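Local coordinates for ARO (armadillo repeats only protein) (PDB 5EWP) that probably acts as an armadillo-repeat scaffold that binds partner proteins in the translocation and attachment of rhoptries to the apical pole of the malaria parasite, at residues A53-I58 against S62-A67; N86-F91 against S111-D116; I92-S97 against H104-A109. All blocks are in the same frame, centred on the assembly; numbering follows the deposited sequence.

Contact 1 (A53-I58 against S62-A67)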
# COMPACT_ATOMS: atom_id res chain seq x y z
N ALA A 53 -7.64 -5.23 10.10
CA ALA A 53 -8.79 -5.47 10.98
C ALA A 53 -9.58 -6.69 10.52
O ALA A 53 -9.73 -6.92 9.32
CB ALA A 53 -9.67 -4.24 11.02
N ASP A 54 -10.09 -7.48 11.47
CA ASP A 54 -10.89 -8.66 11.10
C ASP A 54 -12.08 -8.32 10.18
O ASP A 54 -12.85 -7.40 10.48
CB ASP A 54 -11.43 -9.35 12.35
CG ASP A 54 -10.32 -9.92 13.22
OD1 ASP A 54 -9.21 -10.16 12.70
OD2 ASP A 54 -10.57 -10.12 14.43
N PRO A 55 -12.22 -9.06 9.08
CA PRO A 55 -13.40 -8.88 8.22
C PRO A 55 -14.69 -9.05 9.01
O PRO A 55 -14.79 -9.99 9.80
CB PRO A 55 -13.24 -9.98 7.16
CG PRO A 55 -11.74 -10.12 7.04
CD PRO A 55 -11.22 -9.95 8.46
N LYS A 56 -15.64 -8.13 8.83
CA LYS A 56 -16.89 -8.17 9.58
C LYS A 56 -18.08 -8.50 8.68
O LYS A 56 -19.20 -8.73 9.17
CB LYS A 56 -17.12 -6.83 10.30
CG LYS A 56 -16.00 -6.45 11.27
CD LYS A 56 -16.35 -5.25 12.17
CE LYS A 56 -17.18 -4.19 11.46
NZ LYS A 56 -16.38 -3.13 10.77
N THR A 57 -17.81 -8.53 7.38
CA THR A 57 -18.82 -8.84 6.36
C THR A 57 -18.26 -9.73 5.28
O THR A 57 -17.04 -9.83 5.12
CB THR A 57 -19.38 -7.56 5.68
OG1 THR A 57 -18.28 -6.82 5.13
CG2 THR A 57 -20.16 -6.68 6.65
N ILE A 58 -19.14 -10.35 4.50
CA ILE A 58 -18.71 -11.15 3.36
C ILE A 58 -17.90 -10.29 2.38
O ILE A 58 -16.94 -10.76 1.77
CB ILE A 58 -19.92 -11.79 2.65
CG1 ILE A 58 -20.49 -12.93 3.51
CG2 ILE A 58 -19.55 -12.33 1.28
CD1 ILE A 58 -19.53 -14.08 3.66
N SER A 62 -14.24 -11.30 1.25
CA SER A 62 -13.98 -11.57 -0.16
C SER A 62 -12.75 -10.80 -0.62
O SER A 62 -11.89 -11.34 -1.31
CB SER A 62 -15.20 -11.22 -0.99
OG SER A 62 -16.31 -12.05 -0.67
N ALA A 63 -12.66 -9.54 -0.21
CA ALA A 63 -11.48 -8.73 -0.49
C ALA A 63 -10.23 -9.40 0.11
O ALA A 63 -9.17 -9.40 -0.51
CB ALA A 63 -11.65 -7.31 0.06
N THR A 64 -10.38 -9.98 1.30
CA THR A 64 -9.26 -10.67 1.93
C THR A 64 -8.84 -11.93 1.13
O THR A 64 -7.66 -12.18 0.93
CB THR A 64 -9.58 -11.04 3.38
OG1 THR A 64 -9.95 -9.84 4.09
CG2 THR A 64 -8.38 -11.67 4.04
N GLN A 65 -9.80 -12.70 0.64
CA GLN A 65 -9.44 -13.88 -0.15
C GLN A 65 -8.75 -13.47 -1.45
O GLN A 65 -7.84 -14.16 -1.91
CB GLN A 65 -10.66 -14.74 -0.47
CG GLN A 65 -11.36 -15.31 0.77
CD GLN A 65 -10.45 -16.14 1.68
OE1 GLN A 65 -10.59 -16.10 2.90
NE2 GLN A 65 -9.52 -16.88 1.08
N LEU A 66 -9.19 -12.36 -2.03
CA LEU A 66 -8.54 -11.85 -3.25
C LEU A 66 -7.10 -11.43 -2.95
O LEU A 66 -6.19 -11.69 -3.74
CB LEU A 66 -9.34 -10.68 -3.84
CG LEU A 66 -10.64 -11.09 -4.54
CD1 LEU A 66 -11.57 -9.90 -4.78
CD2 LEU A 66 -10.35 -11.85 -5.84
N ALA A 67 -6.89 -10.81 -1.79
CA ALA A 67 -5.55 -10.43 -1.37
C ALA A 67 -4.65 -11.66 -1.21
O ALA A 67 -3.47 -11.64 -1.55
CB ALA A 67 -5.60 -9.64 -0.07
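Ile-58 and Ser-62 meet in the first turn of helix 58-70, where one carbonyl oxygen is gripped by two donors of a single residue. Backbone Ser-62 N lies 2.8 Å from Ile-58 O, the i to i+4 bond of the helix, with an N-H...O angle of 148°. Ser-62 OG reaches Ile-58 O at 2.8 Å as well, placed there by a chi1 of -65° that sets the hydroxyl beside its own N. It sits above the carbonyl plane, and the two donors arrive from opposite faces of that plane. Thr-64 OG1 is likewise satisfied within the helix, by Ala-60 O. Against it comes the ring of Pro-55, crossing the threonine side chain at about a right angle, with Pro-55 CG 3.5 Å from Thr-64 OG1. Thr-57 is the N-cap of the helix, its OG1 weakly bonded to Ala-60 N. Because Ser-62 turns its hydroxyl onto the backbone, a polar residue can be buried beside the apolar Phe-19 and Leu-34 with its donor already used inside the helix.

Contact 2 (N86-F91 against S111-D116)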
# COMPACT_ATOMS: atom_id res chain seq x y z
N ASN A 86 -12.14 -6.61 -12.92
CA ASN A 86 -12.46 -5.26 -12.43
C ASN A 86 -12.18 -5.11 -10.93
O ASN A 86 -12.74 -4.24 -10.26
CB ASN A 86 -13.92 -4.89 -12.74
CG ASN A 86 -14.16 -3.40 -12.66
OD1 ASN A 86 -13.35 -2.61 -13.14
ND2 ASN A 86 -15.27 -3.01 -12.04
N GLY A 87 -11.28 -5.93 -10.40
CA GLY A 87 -10.95 -5.84 -8.98
C GLY A 87 -10.39 -4.50 -8.52
O GLY A 87 -10.67 -4.05 -7.41
N ILE A 88 -9.59 -3.83 -9.35
CA ILE A 88 -8.91 -2.64 -8.84
C ILE A 88 -9.90 -1.51 -8.55
O ILE A 88 -9.81 -0.86 -7.51
CB ILE A 88 -7.79 -2.18 -9.82
CG1 ILE A 88 -6.63 -3.19 -9.75
CG2 ILE A 88 -7.28 -0.79 -9.45
CD1 ILE A 88 -5.54 -2.99 -10.82
N ALA A 89 -10.86 -1.29 -9.45
CA ALA A 89 -11.90 -0.27 -9.20
C ALA A 89 -12.72 -0.61 -7.95
O ALA A 89 -13.06 0.25 -7.16
CB ALA A 89 -12.82 -0.13 -10.41
N VAL A 90 -12.99 -1.90 -7.79
CA VAL A 90 -13.75 -2.38 -6.64
C VAL A 90 -12.99 -2.13 -5.33
O VAL A 90 -13.57 -1.68 -4.34
CB VAL A 90 -14.10 -3.86 -6.81
CG1 VAL A 90 -14.63 -4.45 -5.52
CG2 VAL A 90 -15.13 -4.02 -7.94
N PHE A 91 -11.68 -2.39 -5.31
CA PHE A 91 -10.88 -2.11 -4.12
C PHE A 91 -10.81 -0.60 -3.83
O PHE A 91 -10.83 -0.18 -2.68
CB PHE A 91 -9.46 -2.67 -4.25
CG PHE A 91 -9.41 -4.17 -4.27
CD1 PHE A 91 -10.13 -4.91 -3.33
CD2 PHE A 91 -8.65 -4.84 -5.21
CE1 PHE A 91 -10.08 -6.30 -3.35
CE2 PHE A 91 -8.61 -6.23 -5.23
CZ PHE A 91 -9.33 -6.95 -4.30
N SER A 111 -1.74 -3.55 -2.40
CA SER A 111 -0.29 -3.57 -2.23
C SER A 111 0.32 -4.80 -2.91
O SER A 111 1.33 -4.69 -3.59
CB SER A 111 0.11 -3.50 -0.76
OG SER A 111 -0.30 -4.65 -0.05
N PHE A 112 -0.31 -5.97 -2.75
CA PHE A 112 0.17 -7.15 -3.47
C PHE A 112 -0.02 -7.05 -4.98
O PHE A 112 0.82 -7.52 -5.75
CB PHE A 112 -0.52 -8.42 -2.97
CG PHE A 112 0.03 -8.90 -1.65
CD1 PHE A 112 1.36 -9.30 -1.55
CD2 PHE A 112 -0.78 -8.94 -0.53
CE1 PHE A 112 1.87 -9.73 -0.33
CE2 PHE A 112 -0.27 -9.39 0.69
CZ PHE A 112 1.05 -9.78 0.78
N LEU A 113 -1.14 -6.48 -5.40
CA LEU A 113 -1.43 -6.37 -6.83
C LEU A 113 -0.44 -5.44 -7.52
O LEU A 113 -0.25 -5.53 -8.75
CB LEU A 113 -2.85 -5.87 -7.07
CG LEU A 113 -3.96 -6.87 -6.72
CD1 LEU A 113 -5.26 -6.14 -6.75
CD2 LEU A 113 -3.95 -8.00 -7.74
N SER A 114 0.18 -4.56 -6.75
CA SER A 114 1.11 -3.57 -7.33
C SER A 114 2.51 -4.14 -7.50
O SER A 114 3.38 -3.49 -8.08
CB SER A 114 1.17 -2.31 -6.48
OG SER A 114 1.90 -2.52 -5.28
N VAL A 115 2.74 -5.34 -6.98
CA VAL A 115 4.07 -5.94 -7.02
C VAL A 115 4.26 -6.73 -8.31
O VAL A 115 3.49 -7.63 -8.64
CB VAL A 115 4.33 -6.87 -5.82
CG1 VAL A 115 5.70 -7.51 -5.95
CG2 VAL A 115 4.24 -6.06 -4.53
N ASP A 116 5.32 -6.37 -9.04
CA ASP A 116 5.64 -7.07 -10.28
C ASP A 116 4.45 -7.13 -11.23
O ASP A 116 4.16 -8.18 -11.83
CB ASP A 116 6.14 -8.50 -9.99
CG ASP A 116 7.51 -8.53 -9.33
OD1 ASP A 116 8.28 -7.56 -9.48
OD2 ASP A 116 7.82 -9.53 -8.65
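Leu-113, whose CB is directed toward 86-91, touches the Phe-91 ring with one methyl. Leu-113 CD1 lies 3.7 Å from Phe-91 CE2 and 3.9 Å from Phe-91 CD2, so the methyl meets the CD2-CE2 side of the ring, and it does so obliquely. The two side chains cross at about a right angle. Leu-113 carries CD1 at the end of an extended chain (chi2 169°), which makes this branch the one that spans the gap, while CD2 diverges from the ring. Phe-91, one turn beyond Ile-88 on helix 87-95, likewise has its CB directed toward the other segment. Ile-88 starts off to the flank and bends in: its methylene CG1 stands 4.4 Å from Leu-113 CD1, a looser approach than that of the ring. The same leucine methyl is therefore shared between an aromatic and an aliphatic neighbour. Behind them the backbones stay well apart, the nearest pair of the two segments being Ile-88 CA and Leu-113 CA at 8.6 Å.

Such apolar packing between successive helices forms the core of an armadillo solenoid, and here several helices supply it. Ile-82 of helix 77-84 touches both Phe-91 and Leu-113, Ala-70 of helix 58-70 touches Leu-113, and Met-124 of helix 118-126 touches both Ile-88 and Leu-113.

Polar bonds hold the backbones at either end. Asn-86, with positive phi, is the C-prime residue of a Schellman motif that ends helix 77-84, and the chain then passes directly into helix 87-95. Past Leu-113, Ser-114 OG donates to Ser-111 O at 2.8 Å, tilted 30° from the carbonyl plane. Leu-113 O is bonded by Asn-120 ND2 of helix 118-126.

Contact 3 (I92-S97 against H104-A109)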
# COMPACT_ATOMS: atom_id res chain seq x y z
N ILE A 92 -10.70 0.22 -4.87
CA ILE A 92 -10.64 1.66 -4.62
C ILE A 92 -11.94 2.14 -3.98
O ILE A 92 -11.93 2.98 -3.08
CB ILE A 92 -10.33 2.44 -5.92
CG1 ILE A 92 -8.89 2.14 -6.33
CG2 ILE A 92 -10.51 3.93 -5.70
CD1 ILE A 92 -8.49 2.64 -7.73
N ASN A 93 -13.04 1.52 -4.38
CA ASN A 93 -14.31 1.83 -3.75
C ASN A 93 -14.31 1.45 -2.26
O ASN A 93 -14.87 2.15 -1.42
CB ASN A 93 -15.44 1.09 -4.46
CG ASN A 93 -16.79 1.56 -4.02
OD1 ASN A 93 -17.06 2.76 -3.99
ND2 ASN A 93 -17.67 0.62 -3.69
N LEU A 94 -13.66 0.33 -1.93
CA LEU A 94 -13.58 -0.09 -0.52
C LEU A 94 -12.72 0.89 0.29
O LEU A 94 -12.93 1.09 1.48
CB LEU A 94 -13.02 -1.51 -0.43
CG LEU A 94 -13.89 -2.69 -0.85
CD1 LEU A 94 -13.16 -4.01 -0.57
CD2 LEU A 94 -15.17 -2.67 -0.08
N LEU A 95 -11.76 1.54 -0.36
CA LEU A 95 -10.92 2.52 0.31
C LEU A 95 -11.74 3.71 0.83
O LEU A 95 -11.31 4.43 1.72
CB LEU A 95 -9.82 3.03 -0.63
CG LEU A 95 -8.77 1.99 -1.02
CD1 LEU A 95 -7.79 2.59 -2.04
CD2 LEU A 95 -8.02 1.49 0.20
N LYS A 96 -12.92 3.91 0.25
CA LYS A 96 -13.81 5.01 0.65
C LYS A 96 -14.64 4.67 1.88
O LYS A 96 -15.37 5.52 2.41
CB LYS A 96 -14.74 5.37 -0.49
CG LYS A 96 -14.02 5.79 -1.77
CD LYS A 96 -15.00 5.85 -2.93
CE LYS A 96 -14.27 6.15 -4.24
NZ LYS A 96 -15.18 5.98 -5.41
N SER A 97 -14.54 3.42 2.33
CA SER A 97 -15.39 2.93 3.43
C SER A 97 -14.97 3.48 4.80
O SER A 97 -13.80 3.77 5.03
CB SER A 97 -15.37 1.39 3.47
OG SER A 97 -16.11 0.90 4.59
N HIS A 104 -8.71 -1.77 5.20
CA HIS A 104 -7.48 -2.55 5.37
C HIS A 104 -7.35 -3.65 4.33
O HIS A 104 -6.28 -3.84 3.78
CB HIS A 104 -7.42 -3.15 6.76
CG HIS A 104 -7.15 -2.15 7.84
ND1 HIS A 104 -7.18 -2.47 9.18
CD2 HIS A 104 -6.82 -0.84 7.77
CE1 HIS A 104 -6.90 -1.40 9.89
NE2 HIS A 104 -6.67 -0.39 9.06
N ALA A 105 -8.44 -4.36 4.08
CA ALA A 105 -8.41 -5.45 3.12
C ALA A 105 -8.07 -4.93 1.72
O ALA A 105 -7.30 -5.56 0.99
CB ALA A 105 -9.75 -6.20 3.11
N ALA A 106 -8.63 -3.78 1.37
CA ALA A 106 -8.35 -3.14 0.07
C ALA A 106 -6.89 -2.70 -0.04
O ALA A 106 -6.27 -2.88 -1.09
CB ALA A 106 -9.29 -1.93 -0.15
N VAL A 107 -6.35 -2.12 1.02
CA VAL A 107 -4.94 -1.75 1.02
C VAL A 107 -4.04 -2.97 0.87
O VAL A 107 -3.12 -2.97 0.05
CB VAL A 107 -4.57 -0.99 2.32
CG1 VAL A 107 -3.06 -0.89 2.49
CG2 VAL A 107 -5.20 0.41 2.30
N VAL A 108 -4.31 -4.02 1.64
CA VAL A 108 -3.51 -5.25 1.50
C VAL A 108 -3.59 -5.81 0.07
O VAL A 108 -2.55 -6.11 -0.54
CB VAL A 108 -3.95 -6.32 2.51
CG1 VAL A 108 -3.23 -7.65 2.23
CG2 VAL A 108 -3.69 -5.83 3.94
N ALA A 109 -4.80 -5.91 -0.48
CA ALA A 109 -4.97 -6.43 -1.85
C ALA A 109 -4.20 -5.59 -2.86
O ALA A 109 -3.46 -6.12 -3.69
CB ALA A 109 -6.44 -6.48 -2.26
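Leu-94 and Ala-106 are the nearest CA pair of the two segments, 6.1 Å apart, and Leu-94 CB lies 3.8 Å from Ala-106 CB. Both CB atoms are directed toward the other segment, and they pass alongside each other. The small alanine side chain is what lets the two backbones come so near. Beyond its CB, the leucine carries on past this point and packs on Arg-102.

Leu-95 follows and supplies the reach. Its CB leaves to the flank, but the end of the side chain swings in, and Leu-95 CD2 becomes a bridge between two residues: it is 3.7 Å from Ala-106 CB and 3.7 Å from Val-107 CG2. Leu-95 CG adds to the cover of the alanine at 4.0 Å from Ala-106 CB. Ala-106 thus fits between the two consecutive leucines. The Leu-95 and Val-107 side chains cross at about a right angle. Val-107 sets CG1 anti to its backbone N (chi1 166°), which places CG2 beside that N, where Leu-95 meets it. Farther round, Val-107 packs on Met-144, Ala-147 and Cys-148 of helix 142-156.

Ser-97 N bonds Leu-94 O at 3.0 Å, and Ser-97 OG bonds Glu-99 N in the link to helix 100-113. Between the two segments the contacts are all apolar. The result is a close, roughly antiparallel helix pair, consistent with the pair of longer helices that, with a shorter third one, makes up an armadillo repeat.

In the fold
Contacts 2 and 3 join the same two helices, 87-95 and 100-113; their centres are 10 Å apart, and contact 3 is nested inside the loop that contact 2 closes. Phe-91 links them, with Phe-91 CZ 3.6 Å from Ala-109 CB. Contact 1 precedes both in the chain and lies against them through helix 58-70: Leu-66 CD1 is 3.7 Å from Phe-91 CZ, and Ala-63 CB is 3.7 Å from Leu-94 CD1. Its centre is 10 Å from that of contact 3 and 14 Å from that of contact 2. A polar tie, the probable hydrogen bond of 2.9 Å between Ala-53 N and His-104 ND1, fastens the loop of contact 1 to contact 3.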